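Local coordinates for protein CrmK (Actinoalloteichus sp. WH1-2216-6, PDB 5I1V) that carries covalently bound FAD as an oxidoreductase and takes part in recycling a shunt product during caerulomycin biosynthesis, probably as an oxidase, at residues R35-T40 with V79-M84; K55-R60 with V75-D80. One frame throughout, in Å; residues are numbered along the deposited sequence.

Interaction 1 (R35-T40 with V79-M84)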
loop_
_atom_site.group_PDB
_atom_site.type_symbol
_atom_site.label_atom_id
_atom_site.label_comp_id
_atom_site.label_asym_id
_atom_site.label_seq_id
_atom_site.Cartn_x
_atom_site.Cartn_y
_atom_site.Cartn_z
ATOM N N ARG A 35 23.006 8.012 -2.901
ATOM C CA ARG A 35 22.955 9.301 -2.234
ATOM C C ARG A 35 21.456 9.618 -2.053
ATOM O O ARG A 35 20.718 9.496 -3.008
ATOM C CB ARG A 35 23.672 10.343 -3.112
ATOM C CG ARG A 35 23.590 11.784 -2.590
ATOM C CD ARG A 35 24.315 12.017 -1.310
ATOM N NE ARG A 35 25.743 11.691 -1.407
ATOM C CZ ARG A 35 26.647 12.448 -2.012
ATOM N NH1 ARG A 35 26.313 13.603 -2.582
ATOM N NH2 ARG A 35 27.896 12.061 -2.030
ATOM N N LEU A 36 21.009 9.947 -0.836
ATOM C CA LEU A 36 19.621 10.361 -0.586
ATOM C C LEU A 36 19.592 11.846 -0.175
ATOM O O LEU A 36 19.867 12.147 0.981
ATOM C CB LEU A 36 19.028 9.535 0.543
ATOM C CG LEU A 36 18.875 8.000 0.412
ATOM C CD1 LEU A 36 17.412 7.572 0.495
ATOM C CD2 LEU A 36 19.486 7.390 -0.802
ATOM N N PRO A 37 19.333 12.755 -1.135
ATOM C CA PRO A 37 19.269 14.189 -0.856
ATOM C C PRO A 37 17.910 14.609 -0.290
ATOM O O PRO A 37 16.907 13.907 -0.456
ATOM C CB PRO A 37 19.549 14.808 -2.209
ATOM C CG PRO A 37 19.096 13.797 -3.176
ATOM C CD PRO A 37 19.168 12.470 -2.546
ATOM N N TYR A 38 17.889 15.780 0.355
ATOM C CA TYR A 38 16.683 16.296 0.964
ATOM C C TYR A 38 16.251 17.624 0.308
ATOM O O TYR A 38 15.205 18.141 0.653
ATOM C CB TYR A 38 16.901 16.535 2.502
ATOM C CG TYR A 38 17.137 15.253 3.250
ATOM C CD1 TYR A 38 16.080 14.382 3.506
ATOM C CD2 TYR A 38 18.422 14.868 3.649
ATOM C CE1 TYR A 38 16.283 13.183 4.153
ATOM C CE2 TYR A 38 18.648 13.664 4.297
ATOM C CZ TYR A 38 17.569 12.813 4.546
ATOM O OH TYR A 38 17.755 11.607 5.173
ATOM N N SER A 39 17.039 18.183 -0.613
ATOM C CA SER A 39 16.718 19.477 -1.204
ATOM C C SER A 39 17.330 19.521 -2.591
ATOM O O SER A 39 18.252 18.754 -2.897
ATOM C CB SER A 39 17.356 20.582 -0.358
ATOM O OG SER A 39 18.778 20.458 -0.411
ATOM N N THR A 40 16.811 20.418 -3.405
ATOM C CA THR A 40 17.390 20.698 -4.709
ATOM C C THR A 40 18.901 20.965 -4.636
ATOM O O THR A 40 19.625 20.478 -5.482
ATOM C CB THR A 40 16.677 21.882 -5.355
ATOM O OG1 THR A 40 15.295 21.537 -5.489
ATOM C CG2 THR A 40 17.280 22.151 -6.710
ATOM N N VAL A 79 21.191 8.380 -7.232
ATOM C CA VAL A 79 20.589 9.398 -6.400
ATOM C C VAL A 79 19.132 8.961 -6.144
ATOM O O VAL A 79 18.332 8.903 -7.099
ATOM C CB VAL A 79 20.595 10.766 -7.107
ATOM C CG1 VAL A 79 19.877 11.794 -6.270
ATOM C CG2 VAL A 79 22.012 11.244 -7.373
ATOM N N ASP A 80 18.792 8.667 -4.893
ATOM C CA ASP A 80 17.477 8.130 -4.578
ATOM C C ASP A 80 16.698 9.291 -3.973
ATOM O O ASP A 80 17.090 9.829 -2.959
ATOM C CB ASP A 80 17.584 6.979 -3.628
ATOM C CG ASP A 80 16.256 6.345 -3.284
ATOM O OD1 ASP A 80 15.282 7.045 -2.964
ATOM O OD2 ASP A 80 16.187 5.090 -3.309
ATOM N N LEU A 81 15.615 9.656 -4.629
ATOM C CA LEU A 81 14.783 10.834 -4.232
ATOM C C LEU A 81 13.625 10.525 -3.291
ATOM O O LEU A 81 12.766 11.368 -3.072
ATOM C CB LEU A 81 14.287 11.499 -5.496
ATOM C CG LEU A 81 15.360 12.109 -6.394
ATOM C CD1 LEU A 81 14.695 12.945 -7.483
ATOM C CD2 LEU A 81 16.352 12.983 -5.670
ATOM N N SER A 82 13.576 9.320 -2.728
ATOM C CA SER A 82 12.431 8.924 -1.888
ATOM C C SER A 82 12.223 9.772 -0.637
ATOM O O SER A 82 11.113 9.854 -0.152
ATOM C CB SER A 82 12.520 7.421 -1.534
ATOM O OG SER A 82 13.748 7.146 -0.905
ATOM N N SER A 83 13.244 10.477 -0.158
ATOM C CA SER A 83 13.069 11.404 0.954
ATOM C C SER A 83 12.607 12.817 0.536
ATOM O O SER A 83 12.477 13.665 1.380
ATOM C CB SER A 83 14.366 11.494 1.787
ATOM O OG SER A 83 14.759 10.187 2.275
ATOM N N MET A 84 12.395 13.077 -0.747
ATOM C CA MET A 84 11.821 14.334 -1.219
ATOM C C MET A 84 10.423 14.006 -1.765
ATOM O O MET A 84 10.255 13.760 -2.947
ATOM C CB MET A 84 12.710 14.943 -2.336
ATOM C CG MET A 84 14.089 15.379 -1.850
ATOM S SD MET A 84 15.203 16.024 -3.108
ATOM C CE MET A 84 14.301 17.392 -3.820
HETATM O O HOH W 1 15.808 11.403 -1.092
HETATM O O HOH W 2 13.135 16.755 1.913
#
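Asp80 sets CG anti to its backbone N (chi1 -178°), while Leu36 and Met84 both turn CG anti to the carbonyl carbon, and these choices bring the key groups together where two parallel strands of the FAD-binding domain's small mixed sheet run out. The last strand bond goes from Asp80 N to Arg35 O at 2.8 Å, nearly along the C=O axis. Leu36 and Asp80 then lie side by side, with Leu36 CD2 3.4 Å from Asp80 CB. Beyond CB the carboxylate closes an Asx turn: Asp80 OD1 takes Ser82 N nearly along its C-O axis and Ser82 OG, at 2.6 Å, from above the carboxylate plane. From Pro37 on no direct backbone bond joins the two segments; a water bridges them, donating to Pro37 O and Asp80 O and accepting from Ser83 N. The Pro37 ring crosses Val79 at about a right angle, its CG 3.8 Å from Val79 CG1, and meets Leu81 CD2 as well; helix 40-52 lies against it through Val43. On the subunit interface, Tyr38 CE1 rests 3.5 Å from Ser83 CB, and both hydroxyls reach Asn114 of the second subunit. Met84 bends at chi3 (57°), which brings CE beside Thr40 N, where helix 40-52 begins, and SD 3.8 Å from the buried Ser39 N, which has no hydrogen-bond partner.

Interaction 2 (K55-R60 with V75-D80). With FAD (flavin-adenine dinucleotide), chain E.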
loop_
_atom_site.group_PDB
_atom_site.type_symbol
_atom_site.label_atom_id
_atom_site.label_comp_id
_atom_site.label_asym_id
_atom_site.label_seq_id
_atom_site.Cartn_x
_atom_site.Cartn_y
_atom_site.Cartn_z
ATOM N N LYS A 55 31.799 9.980 -13.217
ATOM C CA LYS A 55 30.972 8.832 -12.742
ATOM C C LYS A 55 29.643 8.746 -13.409
ATOM O O LYS A 55 28.977 9.758 -13.677
ATOM C CB LYS A 55 30.709 8.952 -11.235
ATOM C CG LYS A 55 31.984 9.066 -10.452
ATOM C CD LYS A 55 31.812 8.958 -8.952
ATOM C CE LYS A 55 33.197 8.669 -8.375
ATOM N NZ LYS A 55 33.188 8.711 -6.907
ATOM N N ARG A 56 29.197 7.515 -13.628
ATOM C CA ARG A 56 27.895 7.283 -14.232
ATOM C C ARG A 56 26.825 7.402 -13.131
ATOM O O ARG A 56 26.874 6.651 -12.158
ATOM C CB ARG A 56 27.916 5.869 -14.817
ATOM C CG ARG A 56 26.607 5.406 -15.387
ATOM C CD ARG A 56 26.260 6.150 -16.682
ATOM N NE ARG A 56 24.850 5.902 -16.962
ATOM C CZ ARG A 56 24.382 4.722 -17.363
ATOM N NH1 ARG A 56 25.203 3.695 -17.595
ATOM N NH2 ARG A 56 23.073 4.565 -17.551
ATOM N N LEU A 57 25.859 8.311 -13.328
ATOM C CA LEU A 57 24.845 8.616 -12.374
ATOM C C LEU A 57 23.465 8.311 -12.932
ATOM O O LEU A 57 23.189 8.590 -14.116
ATOM C CB LEU A 57 24.950 10.088 -11.999
ATOM C CG LEU A 57 24.003 10.543 -10.877
ATOM C CD1 LEU A 57 24.662 11.548 -9.946
ATOM C CD2 LEU A 57 22.762 11.148 -11.517
ATOM N N THR A 58 22.619 7.701 -12.100
ATOM C CA THR A 58 21.204 7.604 -12.419
ATOM C C THR A 58 20.399 8.020 -11.206
ATOM O O THR A 58 20.895 8.028 -10.056
ATOM C CB THR A 58 20.779 6.182 -12.818
ATOM O OG1 THR A 58 21.151 5.268 -11.765
ATOM C CG2 THR A 58 21.433 5.737 -14.209
ATOM N N VAL A 59 19.137 8.314 -11.467
ATOM C CA VAL A 59 18.206 8.743 -10.467
ATOM C C VAL A 59 17.060 7.762 -10.287
ATOM O O VAL A 59 16.518 7.252 -11.240
ATOM C CB VAL A 59 17.546 10.048 -10.892
ATOM C CG1 VAL A 59 16.648 10.593 -9.794
ATOM C CG2 VAL A 59 18.632 11.028 -11.267
ATOM N N ARG A 60 16.692 7.531 -9.041
ATOM C CA ARG A 60 15.543 6.722 -8.754
ATOM C C ARG A 60 14.514 7.540 -7.959
ATOM O O ARG A 60 14.900 8.186 -7.006
ATOM C CB ARG A 60 15.947 5.621 -7.861
ATOM C CG ARG A 60 14.797 4.652 -7.707
ATOM C CD ARG A 60 15.073 3.740 -6.622
ATOM N NE ARG A 60 15.917 2.669 -7.077
ATOM C CZ ARG A 60 16.910 2.196 -6.331
ATOM N NH1 ARG A 60 17.214 2.800 -5.130
ATOM N NH2 ARG A 60 17.599 1.136 -6.794
ATOM N N VAL A 75 26.485 1.445 -13.294
ATOM C CA VAL A 75 26.166 2.725 -12.672
ATOM C C VAL A 75 26.939 2.886 -11.364
ATOM O O VAL A 75 26.893 2.009 -10.496
ATOM C CB VAL A 75 24.670 2.872 -12.400
ATOM C CG1 VAL A 75 24.385 4.152 -11.601
ATOM C CG2 VAL A 75 23.909 2.888 -13.719
ATOM N N ASP A 76 27.583 4.040 -11.199
ATOM C CA ASP A 76 28.470 4.286 -10.093
ATOM C C ASP A 76 27.759 4.976 -8.919
ATOM O O ASP A 76 28.161 4.789 -7.775
ATOM C CB ASP A 76 29.636 5.169 -10.515
ATOM C CG ASP A 76 30.461 4.581 -11.635
ATOM O OD1 ASP A 76 30.748 3.348 -11.573
ATOM O OD2 ASP A 76 30.810 5.357 -12.584
ATOM N N VAL A 77 26.760 5.829 -9.217
ATOM C CA VAL A 77 26.063 6.564 -8.212
ATOM C C VAL A 77 24.616 6.575 -8.554
ATOM O O VAL A 77 24.234 6.921 -9.669
ATOM C CB VAL A 77 26.523 8.046 -8.130
ATOM C CG1 VAL A 77 25.759 8.800 -7.040
ATOM C CG2 VAL A 77 28.003 8.124 -7.953
ATOM N N ILE A 78 23.790 6.182 -7.595
ATOM C CA ILE A 78 22.352 6.303 -7.730
ATOM C C ILE A 78 21.834 7.318 -6.731
ATOM O O ILE A 78 22.107 7.215 -5.538
ATOM C CB ILE A 78 21.674 4.945 -7.516
ATOM C CG1 ILE A 78 22.066 4.020 -8.617
ATOM C CG2 ILE A 78 20.151 5.126 -7.412
ATOM C CD1 ILE A 78 21.564 2.590 -8.414
ATOM N N VAL A 79 21.191 8.380 -7.232
ATOM C CA VAL A 79 20.589 9.398 -6.400
ATOM C C VAL A 79 19.132 8.961 -6.144
ATOM O O VAL A 79 18.332 8.903 -7.099
ATOM C CB VAL A 79 20.595 10.766 -7.107
ATOM C CG1 VAL A 79 19.877 11.794 -6.270
ATOM C CG2 VAL A 79 22.012 11.244 -7.373
ATOM N N ASP A 80 18.792 8.667 -4.893
ATOM C CA ASP A 80 17.477 8.130 -4.578
ATOM C C ASP A 80 16.698 9.291 -3.973
ATOM O O ASP A 80 17.090 9.829 -2.959
ATOM C CB ASP A 80 17.584 6.979 -3.628
ATOM C CG ASP A 80 16.256 6.345 -3.284
ATOM O OD1 ASP A 80 15.282 7.045 -2.964
ATOM O OD2 ASP A 80 16.187 5.090 -3.309
HETATM P PA FAD E . 12.111 4.713 -11.385
HETATM O O1A FAD E . 12.473 3.262 -11.581
HETATM O O2A FAD E . 12.625 5.349 -10.127
HETATM O O5B FAD E . 12.549 5.554 -12.637
HETATM C C5B FAD E . 12.036 5.320 -13.944
HETATM C C4B FAD E . 12.960 5.991 -14.971
HETATM O O4B FAD E . 12.819 7.413 -14.784
HETATM C C3B FAD E . 14.448 5.740 -14.854
HETATM O O3B FAD E . 15.032 5.937 -16.129
HETATM C C2B FAD E . 14.918 6.834 -13.937
HETATM O O2B FAD E . 16.325 7.083 -13.863
HETATM C C1B FAD E . 14.032 8.004 -14.382
HETATM N N9A FAD E . 13.716 8.920 -13.257
HETATM C C8A FAD E . 13.188 8.634 -12.028
HETATM N N7A FAD E . 13.169 9.766 -11.251
HETATM C C5A FAD E . 13.672 10.723 -12.002
HETATM C C6A FAD E . 13.888 12.129 -11.769
HETATM N N6A FAD E . 13.508 12.608 -10.600
HETATM N N1A FAD E . 14.444 12.835 -12.760
HETATM C C2A FAD E . 14.833 12.278 -13.926
HETATM N N3A FAD E . 14.610 10.977 -14.244
HETATM C C4A FAD E . 14.088 10.193 -13.265
HETATM N N1 FAD E . 2.284 4.141 -15.775
HETATM C C2 FAD E . 1.127 4.734 -16.150
HETATM O O2 FAD E . 1.144 5.672 -16.957
HETATM N N3 FAD E . -0.081 4.353 -15.680
HETATM C C4 FAD E . -0.265 3.342 -14.840
HETATM O O4 FAD E . -1.401 3.057 -14.408
HETATM C C4X FAD E . 0.920 2.644 -14.364
HETATM N N5 FAD E . 0.811 1.599 -13.500
HETATM C C5X FAD E . 1.933 1.052 -13.006
HETATM C C6 FAD E . 1.850 0.092 -11.997
HETATM C C7 FAD E . 2.969 -0.531 -11.446
HETATM C C7M FAD E . 2.793 -1.573 -10.334
HETATM C C8 FAD E . 4.286 -0.121 -11.978
HETATM C C8M FAD E . 5.556 -0.747 -11.472
HETATM C C9 FAD E . 4.402 0.834 -12.994
HETATM C C9A FAD E . 3.267 1.443 -13.527
HETATM N N10 FAD E . 3.350 2.417 -14.529
HETATM C C10 FAD E . 2.200 3.068 -14.937
HETATM C "C1'" FAD E . 4.594 2.671 -15.256
HETATM C "C2'" FAD E . 5.342 3.808 -14.639
HETATM O "O2'" FAD E . 4.768 5.020 -15.087
HETATM C "C3'" FAD E . 6.804 3.762 -14.937
HETATM O "O3'" FAD E . 7.336 2.500 -14.448
HETATM C "C4'" FAD E . 7.543 4.972 -14.329
HETATM O "O4'" FAD E . 8.693 5.221 -15.137
HETATM C "C5'" FAD E . 7.930 4.698 -12.890
HETATM O "O5'" FAD E . 8.525 5.880 -12.354
HETATM P P FAD E . 9.330 5.689 -11.001
HETATM O O1P FAD E . 8.512 4.943 -10.012
HETATM O O2P FAD E . 9.924 6.998 -10.587
HETATM O O3P FAD E . 10.524 4.705 -11.485
#
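Arg56 O is gripped by two backbone donors, Asp76 N at 2.9 Å and Val77 N at 3.1 Å, both in its carbonyl plane. Asp76 pays the bond back: its OD2 takes Arg56 N at 2.9 Å in an almost straight bond, from above the carboxylate plane. From this clasp strands 57-60 and 77-80 run parallel, pairing through Thr58 N to Val77 O, Val79 N to Thr58 O and Arg60 N to Val79 O. On one face Leu57 CD1 packs 3.7 Å from Val79 CG2, with Ala50 and Ala46 of helix 40-52 behind them. On the other, Thr58 OG1 takes the crowded position between N and carbonyl carbon (chi1 55°), touches Val75 CG1 and Ile78 CG1, and bonds to Val70 O. Val75 CG2 also sits over the centre of the Arg56 guanidinium. Arg60 bends at chi3 (-82°), so that NH1 forms a salt bridge to Asp80 OD2 at 3.1 Å in the guanidinium plane, the two flat groups 73° apart. The edge strand gives FAD its Val59 O, which accepts from ribose O2B at 2.6 Å. Pyrophosphate oxygen O2A meets the aliphatic Arg60 CG, while the guanidinium is turned to Asp80, whose carboxylate probably largely balances its charge.

From the N terminus, strand 33-36 feeds through 37-40 into helix 40-52; strand 57-60 follows at the sheet's edge, and strand 77-80 slots in between the two. Interaction 2 closes the 61-74 connection, which carries FAD-binding residues including His64 and lies inside the longer 41-78 loop that interaction 1 closes, so the two loops nest and end on the same strand. They share Val79 and Asp80: strand 77-80 pairs with 33-36 along one edge and with 57-60 along the other. Arg35 N to Ile78 O and Leu81 N to Arg60 O carry the pairing from one contact into the other. Together they bind the helix 40-52 layer, the subunit interface and FAD's adenosine end to one sheet.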